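Local atomic coordinates of uncharacterized protein (Burkholderia xenovorans, PDB entry 5KAK), a protein that is of unknown function but belongs to the NipSnap family and folds as a NIPSNAP domain of the dimeric alpha/beta-barrel clan. Residues Glu12-Leu18 with Asn57-Trp63; His29-Gly34 with Tyr87-Ile92; Ile37-Leu42 with Leu78-Trp84. All blocks are in the same frame, centred on the assembly; numbering follows the deposited sequence.

Contact 1: residues Glu12-Leu18 with Asn57-Trp63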
loop_
_atom_site.group_PDB
_atom_site.type_symbol
_atom_site.label_atom_id
_atom_site.label_comp_id
_atom_site.label_asym_id
_atom_site.label_seq_id
_atom_site.Cartn_x
_atom_site.Cartn_y
_atom_site.Cartn_z
ATOM N N GLU E 12 -15.301 17.121 -1.451
ATOM C CA GLU E 12 -14.225 16.434 -2.151
ATOM C C GLU E 12 -12.927 16.657 -1.394
ATOM O O GLU E 12 -12.539 17.804 -1.154
ATOM C CB GLU E 12 -14.072 16.927 -3.590
ATOM C CG GLU E 12 -12.986 16.170 -4.363
ATOM C CD GLU E 12 -12.808 16.687 -5.794
ATOM O OE1 GLU E 12 -12.075 16.058 -6.576
ATOM O OE2 GLU E 12 -13.426 17.708 -6.149
ATOM N N GLU E 13 -12.274 15.568 -1.009
ATOM C CA GLU E 13 -10.935 15.629 -0.441
ATOM C C GLU E 13 -9.938 15.299 -1.544
ATOM O O GLU E 13 -10.067 14.273 -2.214
ATOM C CB GLU E 13 -10.783 14.663 0.733
ATOM C CG GLU E 13 -9.410 14.763 1.366
ATOM C CD GLU E 13 -9.283 13.982 2.659
ATOM O OE1 GLU E 13 -10.063 13.030 2.893
ATOM O OE2 GLU E 13 -8.381 14.330 3.443
ATOM N N ARG E 14 -8.981 16.198 -1.778
ATOM C CA ARG E 14 -7.938 15.970 -2.762
ATOM C C ARG E 14 -6.609 15.874 -2.027
ATOM O O ARG E 14 -6.326 16.677 -1.130
ATOM C CB ARG E 14 -7.924 17.080 -3.832
ATOM C CG ARG E 14 -9.229 17.100 -4.627
ATOM C CD ARG E 14 -9.224 18.186 -5.680
ATOM N NE ARG E 14 -8.277 17.937 -6.761
ATOM C CZ ARG E 14 -8.533 17.180 -7.832
ATOM N NH1 ARG E 14 -9.696 16.563 -7.963
ATOM N NH2 ARG E 14 -7.622 17.046 -8.787
ATOM N N ILE E 15 -5.831 14.857 -2.367
ATOM C CA ILE E 15 -4.592 14.531 -1.667
ATOM C C ILE E 15 -3.496 14.435 -2.722
ATOM O O ILE E 15 -3.523 13.523 -3.560
ATOM C CB ILE E 15 -4.717 13.213 -0.887
ATOM C CG1 ILE E 15 -5.899 13.250 0.100
ATOM C CG2 ILE E 15 -3.405 12.877 -0.219
ATOM C CD1 ILE E 15 -6.257 11.872 0.661
ATOM N N TYR E 16 -2.560 15.392 -2.722
ATOM C CA TYR E 16 -1.464 15.384 -3.681
ATOM C C TYR E 16 -0.154 15.058 -2.987
ATOM O O TYR E 16 0.204 15.686 -1.981
ATOM C CB TYR E 16 -1.307 16.726 -4.391
ATOM C CG TYR E 16 -2.492 17.263 -5.147
ATOM C CD1 TYR E 16 -3.573 16.455 -5.512
ATOM C CD2 TYR E 16 -2.499 18.582 -5.532
ATOM C CE1 TYR E 16 -4.638 16.987 -6.219
ATOM C CE2 TYR E 16 -3.541 19.116 -6.235
ATOM C CZ TYR E 16 -4.614 18.324 -6.572
ATOM O OH TYR E 16 -5.642 18.921 -7.275
ATOM N N ASP E 17 0.558 14.078 -3.518
ATOM C CA ASP E 17 1.913 13.813 -3.068
ATOM C C ASP E 17 2.877 14.578 -3.964
ATOM O O ASP E 17 2.772 14.511 -5.186
ATOM C CB ASP E 17 2.213 12.326 -3.093
ATOM C CG ASP E 17 1.312 11.540 -2.165
ATOM O OD1 ASP E 17 1.296 11.848 -0.958
ATOM O OD2 ASP E 17 0.605 10.637 -2.653
ATOM N N LEU E 18 3.811 15.293 -3.347
ATOM C CA LEU E 18 4.709 16.203 -4.043
ATOM C C LEU E 18 6.131 15.663 -4.062
ATOM O O LEU E 18 6.488 14.775 -3.290
ATOM C CB LEU E 18 4.697 17.582 -3.369
ATOM C CG LEU E 18 3.295 18.186 -3.284
ATOM C CD1 LEU E 18 3.315 19.529 -2.590
ATOM C CD2 LEU E 18 2.764 18.338 -4.682
ATOM N N ASN E 57 5.523 15.586 2.498
ATOM C CA ASN E 57 5.472 16.169 1.153
ATOM C C ASN E 57 4.094 15.971 0.536
ATOM O O ASN E 57 3.961 15.583 -0.625
ATOM C CB ASN E 57 6.554 15.581 0.244
ATOM C CG ASN E 57 7.921 15.602 0.885
ATOM O OD1 ASN E 57 8.378 16.638 1.369
ATOM N ND2 ASN E 57 8.582 14.451 0.902
ATOM N N GLN E 58 3.059 16.215 1.324
ATOM C CA GLN E 58 1.700 15.891 0.913
ATOM C C GLN E 58 0.828 17.094 1.202
ATOM O O GLN E 58 0.913 17.683 2.289
ATOM C CB GLN E 58 1.157 14.643 1.636
ATOM C CG GLN E 58 -0.222 14.219 1.166
ATOM C CD GLN E 58 -0.758 13.009 1.919
ATOM O OE1 GLN E 58 -1.326 13.148 3.003
ATOM N NE2 GLN E 58 -0.614 11.822 1.323
ATOM N N VAL E 59 0.007 17.470 0.235
ATOM C CA VAL E 59 -0.956 18.535 0.444
ATOM C C VAL E 59 -2.342 17.913 0.431
ATOM O O VAL E 59 -2.629 16.990 -0.351
ATOM C CB VAL E 59 -0.826 19.683 -0.584
ATOM C CG1 VAL E 59 0.471 20.434 -0.376
ATOM C CG2 VAL E 59 -0.885 19.167 -1.982
ATOM N N VAL E 60 -3.188 18.410 1.322
ATOM C CA VAL E 60 -4.529 17.886 1.546
ATOM C C VAL E 60 -5.496 19.060 1.503
ATOM O O VAL E 60 -5.362 19.995 2.299
ATOM C CB VAL E 60 -4.629 17.153 2.893
ATOM C CG1 VAL E 60 -6.065 16.725 3.181
ATOM C CG2 VAL E 60 -3.708 15.962 2.924
ATOM N N HIS E 61 -6.470 19.021 0.583
ATOM C CA HIS E 61 -7.420 20.128 0.507
ATOM C C HIS E 61 -8.840 19.601 0.345
ATOM O O HIS E 61 -9.080 18.615 -0.359
ATOM C CB HIS E 61 -7.052 21.172 -0.612
ATOM C CG HIS E 61 -6.572 20.591 -1.910
ATOM N ND1 HIS E 61 -7.217 20.818 -3.107
ATOM C CD2 HIS E 61 -5.478 19.850 -2.210
ATOM C CE1 HIS E 61 -6.562 20.214 -4.084
ATOM N NE2 HIS E 61 -5.498 19.626 -3.567
ATOM N N LEU E 62 -9.778 20.244 1.035
ATOM C CA LEU E 62 -11.174 19.820 1.049
ATOM C C LEU E 62 -12.046 20.953 0.540
ATOM O O LEU E 62 -11.994 22.063 1.080
ATOM C CB LEU E 62 -11.627 19.426 2.451
ATOM C CG LEU E 62 -11.135 18.115 3.039
ATOM C CD1 LEU E 62 -9.687 18.209 3.436
ATOM C CD2 LEU E 62 -12.012 17.704 4.219
ATOM N N TRP E 63 -12.871 20.645 -0.453
ATOM C CA TRP E 63 -13.795 21.579 -1.087
ATOM C C TRP E 63 -15.237 21.107 -0.915
ATOM O O TRP E 63 -15.547 19.932 -1.154
ATOM C CB TRP E 63 -13.477 21.693 -2.568
ATOM C CG TRP E 63 -12.100 22.190 -2.819
ATOM C CD1 TRP E 63 -10.967 21.447 -2.924
ATOM C CD2 TRP E 63 -11.717 23.552 -3.004
ATOM N NE1 TRP E 63 -9.888 22.270 -3.173
ATOM C CE2 TRP E 63 -10.326 23.569 -3.221
ATOM C CE3 TRP E 63 -12.419 24.767 -3.003
ATOM C CZ2 TRP E 63 -9.618 24.754 -3.432
ATOM C CZ3 TRP E 63 -11.721 25.941 -3.225
ATOM C CH2 TRP E 63 -10.334 25.929 -3.437
#
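His61 and Arg14 form a hydrogen-bonded pair of antiparallel strands 12-18 and 57-63, and the imidazole leans back across the neighbouring strand. These are the two central strands of the antiparallel sheet. Helix 23-42 covers Val59 and Trp63 on this same face, through Phe26, Gln38 and Leu42. His61 CG lies between the backbone N and the carbonyl carbon (chi1 41°), which brings one ring face onto Arg14 CB and an edge to the Tyr16 ring. Arg14 CB is 3.4 Å from His61 CE1, a CH-pi contact. Arg14 CD passes His61 CE1 at 3.7 Å. The chain then bends at chi3 (68°) and turns the guanidinium along its own strand. Arg14 NE and NH2 both grip Tyr16 OH in the guanidinium plane, with NE at 2.9 Å. Arg14 NH1 makes a salt bridge to Glu12 OE1 at 2.8 Å, from above the carboxylate plane. Glu12 OE2 also binds Arg71. His61 NE2 is 3.3 Å from Tyr16 CE2, in a T-shaped stack on the Tyr16 face. Trp63 NE1 donates to His61 ND1 at 3.0 Å, in the plane of both rings. Because ND1 accepts the indole N-H, any proton on a neutral His61 would probably sit on NE2, facing the Tyr16 ring.

Contact 2: residues His29-Gly34 with Tyr87-Ile92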
loop_
_atom_site.group_PDB
_atom_site.type_symbol
_atom_site.label_atom_id
_atom_site.label_comp_id
_atom_site.label_asym_id
_atom_site.label_seq_id
_atom_site.Cartn_x
_atom_site.Cartn_y
_atom_site.Cartn_z
ATOM N N HIS E 29 3.158 29.277 -4.228
ATOM C CA HIS E 29 2.490 29.572 -5.489
ATOM C C HIS E 29 1.010 29.824 -5.262
ATOM O O HIS E 29 0.429 30.735 -5.864
ATOM C CB HIS E 29 2.692 28.429 -6.484
ATOM C CG HIS E 29 4.069 28.380 -7.079
ATOM N ND1 HIS E 29 4.628 29.440 -7.756
ATOM C CD2 HIS E 29 4.989 27.387 -7.107
ATOM C CE1 HIS E 29 5.838 29.106 -8.170
ATOM N NE2 HIS E 29 6.079 27.865 -7.787
ATOM N N PHE E 30 0.391 29.043 -4.366
ATOM C CA PHE E 30 -1.040 29.180 -4.145
ATOM C C PHE E 30 -1.369 30.443 -3.365
ATOM O O PHE E 30 -2.352 31.126 -3.677
ATOM C CB PHE E 30 -1.589 27.920 -3.449
ATOM C CG PHE E 30 -2.136 26.928 -4.426
ATOM C CD1 PHE E 30 -1.316 25.984 -5.012
ATOM C CD2 PHE E 30 -3.452 27.034 -4.853
ATOM C CE1 PHE E 30 -1.813 25.109 -5.959
ATOM C CE2 PHE E 30 -3.952 26.181 -5.800
ATOM C CZ PHE E 30 -3.137 25.218 -6.358
ATOM N N GLU E 31 -0.583 30.771 -2.340
ATOM C CA GLU E 31 -0.898 31.984 -1.592
ATOM C C GLU E 31 -0.648 33.224 -2.439
ATOM O O GLU E 31 -1.420 34.184 -2.374
ATOM C CB GLU E 31 -0.102 32.052 -0.288
ATOM C CG GLU E 31 1.392 32.240 -0.476
ATOM C CD GLU E 31 2.164 31.992 0.808
ATOM O OE1 GLU E 31 1.520 31.634 1.819
ATOM O OE2 GLU E 31 3.405 32.151 0.804
ATOM N N ARG E 32 0.399 33.211 -3.269
ATOM C CA ARG E 32 0.708 34.393 -4.070
ATOM C C ARG E 32 -0.192 34.533 -5.286
ATOM O O ARG E 32 -0.416 35.652 -5.752
ATOM C CB ARG E 32 2.166 34.366 -4.543
ATOM C CG ARG E 32 3.196 34.520 -3.448
ATOM C CD ARG E 32 4.593 34.406 -4.027
ATOM N NE ARG E 32 5.629 34.447 -3.003
ATOM C CZ ARG E 32 6.911 34.205 -3.244
ATOM N NH1 ARG E 32 7.301 33.899 -4.475
ATOM N NH2 ARG E 32 7.801 34.259 -2.262
ATOM N N GLU E 33 -0.702 33.435 -5.828
ATOM C CA GLU E 33 -1.313 33.506 -7.147
ATOM C C GLU E 33 -2.468 32.525 -7.324
ATOM O O GLU E 33 -3.551 32.911 -7.768
ATOM C CB GLU E 33 -0.239 33.275 -8.220
ATOM C CG GLU E 33 -0.769 33.222 -9.640
ATOM C CD GLU E 33 0.328 33.064 -10.684
ATOM O OE1 GLU E 33 1.503 32.834 -10.310
ATOM O OE2 GLU E 33 0.014 33.167 -11.887
ATOM N N GLY E 34 -2.259 31.253 -6.975
ATOM C CA GLY E 34 -3.191 30.221 -7.402
ATOM C C GLY E 34 -4.540 30.236 -6.710
ATOM O O GLY E 34 -5.555 29.897 -7.325
ATOM N N TYR E 87 -1.293 28.557 -15.024
ATOM C CA TYR E 87 -0.742 28.559 -13.670
ATOM C C TYR E 87 -0.318 27.158 -13.239
ATOM O O TYR E 87 0.767 26.977 -12.671
ATOM C CB TYR E 87 -1.761 29.140 -12.690
ATOM C CG TYR E 87 -1.453 28.818 -11.248
ATOM C CD1 TYR E 87 -0.552 29.576 -10.528
ATOM C CD2 TYR E 87 -2.061 27.744 -10.605
ATOM C CE1 TYR E 87 -0.257 29.280 -9.219
ATOM C CE2 TYR E 87 -1.767 27.438 -9.293
ATOM C CZ TYR E 87 -0.864 28.206 -8.605
ATOM O OH TYR E 87 -0.576 27.911 -7.296
ATOM N N VAL E 88 -1.154 26.156 -13.501
ATOM C CA VAL E 88 -0.818 24.786 -13.115
ATOM C C VAL E 88 0.407 24.298 -13.881
ATOM O O VAL E 88 1.334 23.718 -13.300
ATOM C CB VAL E 88 -2.020 23.854 -13.337
ATOM C CG1 VAL E 88 -1.595 22.396 -13.200
ATOM C CG2 VAL E 88 -3.118 24.173 -12.342
ATOM N N ARG E 89 0.428 24.530 -15.196
ATOM C CA ARG E 89 1.526 24.049 -16.029
ATOM C C ARG E 89 2.854 24.674 -15.613
ATOM O O ARG E 89 3.869 23.980 -15.476
ATOM C CB ARG E 89 1.226 24.353 -17.502
ATOM C CG ARG E 89 2.376 24.043 -18.460
ATOM C CD ARG E 89 2.396 24.995 -19.663
ATOM N NE ARG E 89 2.867 26.339 -19.316
ATOM C CZ ARG E 89 4.148 26.672 -19.152
ATOM N NH1 ARG E 89 4.477 27.916 -18.831
ATOM N NH2 ARG E 89 5.101 25.758 -19.289
ATOM N N LYS E 90 2.859 25.990 -15.400
ATOM C CA LYS E 90 4.100 26.688 -15.084
ATOM C C LYS E 90 4.593 26.347 -13.682
ATOM O O LYS E 90 5.783 26.063 -13.487
ATOM C CB LYS E 90 3.894 28.200 -15.228
ATOM C CG LYS E 90 5.132 29.043 -14.961
ATOM C CD LYS E 90 4.798 30.534 -14.959
ATOM C CE LYS E 90 6.057 31.381 -14.969
ATOM N NZ LYS E 90 7.029 30.953 -13.924
ATOM N N ASN E 91 3.694 26.352 -12.694
ATOM C CA ASN E 91 4.125 26.400 -11.305
ATOM C C ASN E 91 3.878 25.141 -10.498
ATOM O O ASN E 91 4.674 24.848 -9.611
ATOM C CB ASN E 91 3.437 27.560 -10.580
ATOM C CG ASN E 91 3.750 28.888 -11.215
ATOM O OD1 ASN E 91 4.884 29.370 -11.134
ATOM N ND2 ASN E 91 2.760 29.485 -11.859
ATOM N N ILE E 92 2.790 24.417 -10.744
ATOM C CA ILE E 92 2.406 23.301 -9.886
ATOM C C ILE E 92 2.761 21.959 -10.508
ATOM O O ILE E 92 3.237 21.056 -9.812
ATOM C CB ILE E 92 0.903 23.372 -9.545
ATOM C CG1 ILE E 92 0.580 24.658 -8.766
ATOM C CG2 ILE E 92 0.476 22.131 -8.761
ATOM C CD1 ILE E 92 1.448 24.898 -7.548
HETATM O O HOH W 1 3.503 32.417 -12.132
#
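Tyr87 reaches across from helix 82-92 and sits as a knob in a hole formed by His29, Phe30, Glu33 and Gly34 of helix 23-42. The two helices pack on one side of the antiparallel sheet of this alpha+beta, ferredoxin-like fold. Their short segments run roughly antiparallel, at 145°. With chi1 at 163°, Tyr87 CG points away from its own backbone N, and this carries the ring toward the other helix. One face of the ring lies against Gly34, whose CA is 3.3 Å from Tyr87 CZ. The absence of a side chain there lets the ring come down onto the backbone. The far edge of the same ring meets the face of Phe30 in a T-shaped stack, with the planes at 88°. Tyr87 OH stands over the Phe30 ring, 3.1 Å from Phe30 CD1. Glu33 and Tyr87 reach past one another from their two helices, with Glu33 CD 3.6 Å from Tyr87 CD1. Beside this knob, Ile92 CD1 touches Phe30 CE1 at 3.6 Å, and the two side chains lie about at right angles. Phe30 also stacks with Phe26. His29 and Asn91 form the second pairing. Asn91 CB lies over the centre of the His29 imidazole, 3.5 Å from the ring centroid, as a CH-pi contact. His29 NE2 is hydrogen-bonded to Glu25 of its own helix. A water links the more polar side: it donates to Glu33 OE1 at 2.7 Å and accepts from Asn91 ND2 at 3.0 Å.

Contact 3: residues Ile37-Leu42 with Leu78-Trp84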
loop_
_atom_site.group_PDB
_atom_site.type_symbol
_atom_site.label_atom_id
_atom_site.label_comp_id
_atom_site.label_asym_id
_atom_site.label_seq_id
_atom_site.Cartn_x
_atom_site.Cartn_y
_atom_site.Cartn_z
ATOM N N ILE E 37 -7.181 32.490 -8.118
ATOM C CA ILE E 37 -7.849 31.933 -9.287
ATOM C C ILE E 37 -8.887 30.903 -8.866
ATOM O O ILE E 37 -10.045 30.950 -9.297
ATOM C CB ILE E 37 -6.826 31.298 -10.244
ATOM C CG1 ILE E 37 -5.760 32.294 -10.663
ATOM C CG2 ILE E 37 -7.521 30.735 -11.470
ATOM C CD1 ILE E 37 -4.623 31.642 -11.412
ATOM N N GLN E 38 -8.476 29.951 -8.018
ATOM C CA GLN E 38 -9.250 28.731 -7.840
ATOM C C GLN E 38 -10.404 28.903 -6.863
ATOM O O GLN E 38 -11.506 28.420 -7.124
ATOM C CB GLN E 38 -8.327 27.597 -7.382
ATOM C CG GLN E 38 -9.022 26.241 -7.256
ATOM C CD GLN E 38 -8.129 25.180 -6.636
ATOM O OE1 GLN E 38 -7.293 25.481 -5.787
ATOM N NE2 GLN E 38 -8.292 23.934 -7.071
ATOM N N ARG E 39 -10.184 29.587 -5.745
ATOM C CA ARG E 39 -11.230 29.662 -4.729
ATOM C C ARG E 39 -12.507 30.344 -5.207
ATOM O O ARG E 39 -13.594 29.833 -4.886
ATOM C CB ARG E 39 -10.693 30.352 -3.468
ATOM C CG ARG E 39 -11.712 30.392 -2.329
ATOM C CD ARG E 39 -11.042 30.581 -0.985
ATOM N NE ARG E 39 -9.929 31.517 -1.063
ATOM C CZ ARG E 39 -9.118 31.799 -0.049
ATOM N NH1 ARG E 39 -9.305 31.226 1.130
ATOM N NH2 ARG E 39 -8.123 32.659 -0.214
ATOM N N PRO E 40 -12.476 31.455 -5.951
ATOM C CA PRO E 40 -13.755 32.052 -6.368
ATOM C C PRO E 40 -14.564 31.149 -7.281
ATOM O O PRO E 40 -15.799 31.225 -7.275
ATOM C CB PRO E 40 -13.335 33.337 -7.095
ATOM C CG PRO E 40 -11.908 33.579 -6.690
ATOM C CD PRO E 40 -11.326 32.230 -6.448
ATOM N N VAL E 41 -13.906 30.314 -8.083
ATOM C CA VAL E 41 -14.621 29.448 -9.014
ATOM C C VAL E 41 -15.224 28.254 -8.280
ATOM O O VAL E 41 -16.419 27.938 -8.422
ATOM C CB VAL E 41 -13.672 29.002 -10.142
ATOM C CG1 VAL E 41 -14.397 28.138 -11.150
ATOM C CG2 VAL E 41 -13.042 30.232 -10.829
ATOM N N LEU E 42 -14.406 27.581 -7.468
ATOM C CA LEU E 42 -14.885 26.376 -6.798
ATOM C C LEU E 42 -15.849 26.722 -5.668
ATOM O O LEU E 42 -16.866 26.044 -5.486
ATOM C CB LEU E 42 -13.702 25.550 -6.297
ATOM C CG LEU E 42 -12.872 24.962 -7.442
ATOM C CD1 LEU E 42 -11.875 23.886 -6.963
ATOM C CD2 LEU E 42 -13.782 24.426 -8.557
ATOM N N LEU E 78 -13.542 25.849 -14.008
ATOM C CA LEU E 78 -12.143 26.040 -13.627
ATOM C C LEU E 78 -11.201 25.432 -14.660
ATOM O O LEU E 78 -10.265 26.092 -15.131
ATOM C CB LEU E 78 -11.881 25.436 -12.246
ATOM C CG LEU E 78 -10.453 25.621 -11.707
ATOM C CD1 LEU E 78 -10.150 27.083 -11.355
ATOM C CD2 LEU E 78 -10.238 24.711 -10.508
ATOM N N LEU E 79 -11.444 24.174 -15.033
ATOM C CA LEU E 79 -10.570 23.480 -15.976
ATOM C C LEU E 79 -10.512 24.177 -17.325
ATOM O O LEU E 79 -9.491 24.093 -18.017
ATOM C CB LEU E 79 -11.029 22.031 -16.153
ATOM N N ALA E 80 -11.580 24.873 -17.714
ATOM C CA ALA E 80 -11.593 25.562 -18.999
ATOM C C ALA E 80 -10.824 26.876 -18.979
ATOM O O ALA E 80 -10.505 27.398 -20.051
ATOM C CB ALA E 80 -13.034 25.829 -19.448
ATOM N N MET E 81 -10.521 27.419 -17.806
ATOM C CA MET E 81 -9.905 28.742 -17.726
ATOM C C MET E 81 -8.469 28.714 -18.229
ATOM O O MET E 81 -7.655 27.948 -17.701
ATOM C CB MET E 81 -9.943 29.253 -16.293
ATOM C CG MET E 81 -11.324 29.609 -15.822
ATOM S SD MET E 81 -11.328 30.223 -14.134
ATOM C CE MET E 81 -9.976 31.391 -14.182
ATOM N N PRO E 82 -8.108 29.520 -19.227
ATOM C CA PRO E 82 -6.700 29.551 -19.659
ATOM C C PRO E 82 -5.749 29.995 -18.569
ATOM O O PRO E 82 -4.615 29.509 -18.525
ATOM C CB PRO E 82 -6.717 30.545 -20.824
ATOM C CG PRO E 82 -8.119 30.513 -21.323
ATOM C CD PRO E 82 -8.982 30.291 -20.124
ATOM N N GLU E 83 -6.177 30.905 -17.693
ATOM C CA GLU E 83 -5.309 31.369 -16.615
ATOM C C GLU E 83 -4.980 30.237 -15.658
ATOM O O GLU E 83 -3.836 30.098 -15.207
ATOM C CB GLU E 83 -5.984 32.512 -15.859
ATOM C CG GLU E 83 -5.182 33.075 -14.704
ATOM C CD GLU E 83 -5.967 34.078 -13.876
ATOM O OE1 GLU E 83 -7.213 33.962 -13.806
ATOM O OE2 GLU E 83 -5.333 34.983 -13.292
ATOM N N TRP E 84 -5.977 29.426 -15.331
ATOM C CA TRP E 84 -5.741 28.288 -14.454
ATOM C C TRP E 84 -4.819 27.271 -15.116
ATOM O O TRP E 84 -3.855 26.803 -14.499
ATOM C CB TRP E 84 -7.070 27.645 -14.074
ATOM C CG TRP E 84 -6.914 26.407 -13.229
ATOM C CD1 TRP E 84 -7.178 25.126 -13.600
ATOM C CD2 TRP E 84 -6.449 26.348 -11.879
ATOM N NE1 TRP E 84 -6.916 24.264 -12.557
ATOM C CE2 TRP E 84 -6.470 24.991 -11.487
ATOM C CE3 TRP E 84 -6.028 27.311 -10.957
ATOM C CZ2 TRP E 84 -6.080 24.573 -10.214
ATOM C CZ3 TRP E 84 -5.646 26.898 -9.696
ATOM C CH2 TRP E 84 -5.668 25.541 -9.333
#
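Leu78 and Ile37 carry the buried side of this contact, together with Gln38 and Leu42. A chi1 of -178° places Leu78 CG beside its own carbonyl carbon and carries both methyls in among Ile37, Gln38, Val41 and Leu42. Leu78 CD2 meets Gln38 CG at 3.8 Å. The same methyl touches Leu42 CD1, and Leu78 CB rests against Val41 CG1. Trp84 packs next to Leu78, whose CD1 lies over part of one indole face. Ile37 is covered more by the other segment than any other residue of its own, and its CG2 is 3.8 Å from Trp84 CE3. The six-membered part of the indole crosses Gln38 at a slant, with Trp84 CZ3 3.6 Å from Gln38 CB. The amide plane is turned 31° from the ring. Leu78 is thus a knob in a hole of helix 23-42, beside the break between helices 68-80 and 82-92. Met81 occupies that break, at the N-cap position of the second helix. Gln38 and Leu42 also pack on Trp63 of strand 58-65. The other side is nearer solvent. Met81 is partly exposed, and its SD lies 3.7 Å from Val41 CG2. Met81 CE is equally far from Ile37 CG2. Glu83 is exposed at the margin. Its aliphatic part still covers Ile37, with Glu83 CG 3.6 Å from Ile37 CD1, and its carboxylate slants across Ile37 CG1.

Overall arrangement
Contact 1 joins two central strands of the antiparallel sheet, 10-18 and 58-65. Contacts 2 and 3 both lie in the helical layer and share helices 23-42 and 82-92; contact 3 also uses the end of helix 68-80. The centres of contacts 2 and 3 are about 11 Å apart, and the two touch directly: Phe30 meets Trp84, and Tyr87 meets Ile37. Contacts 1 and 3 have centres about 17 Å apart. Along the chain, contact 3 is nested inside the loop closed by contact 2, while the segments of contact 1 alternate with those of both. The centres of contacts 1 and 2 are about 15 Å apart and do not touch, yet both contacts border the second subunit.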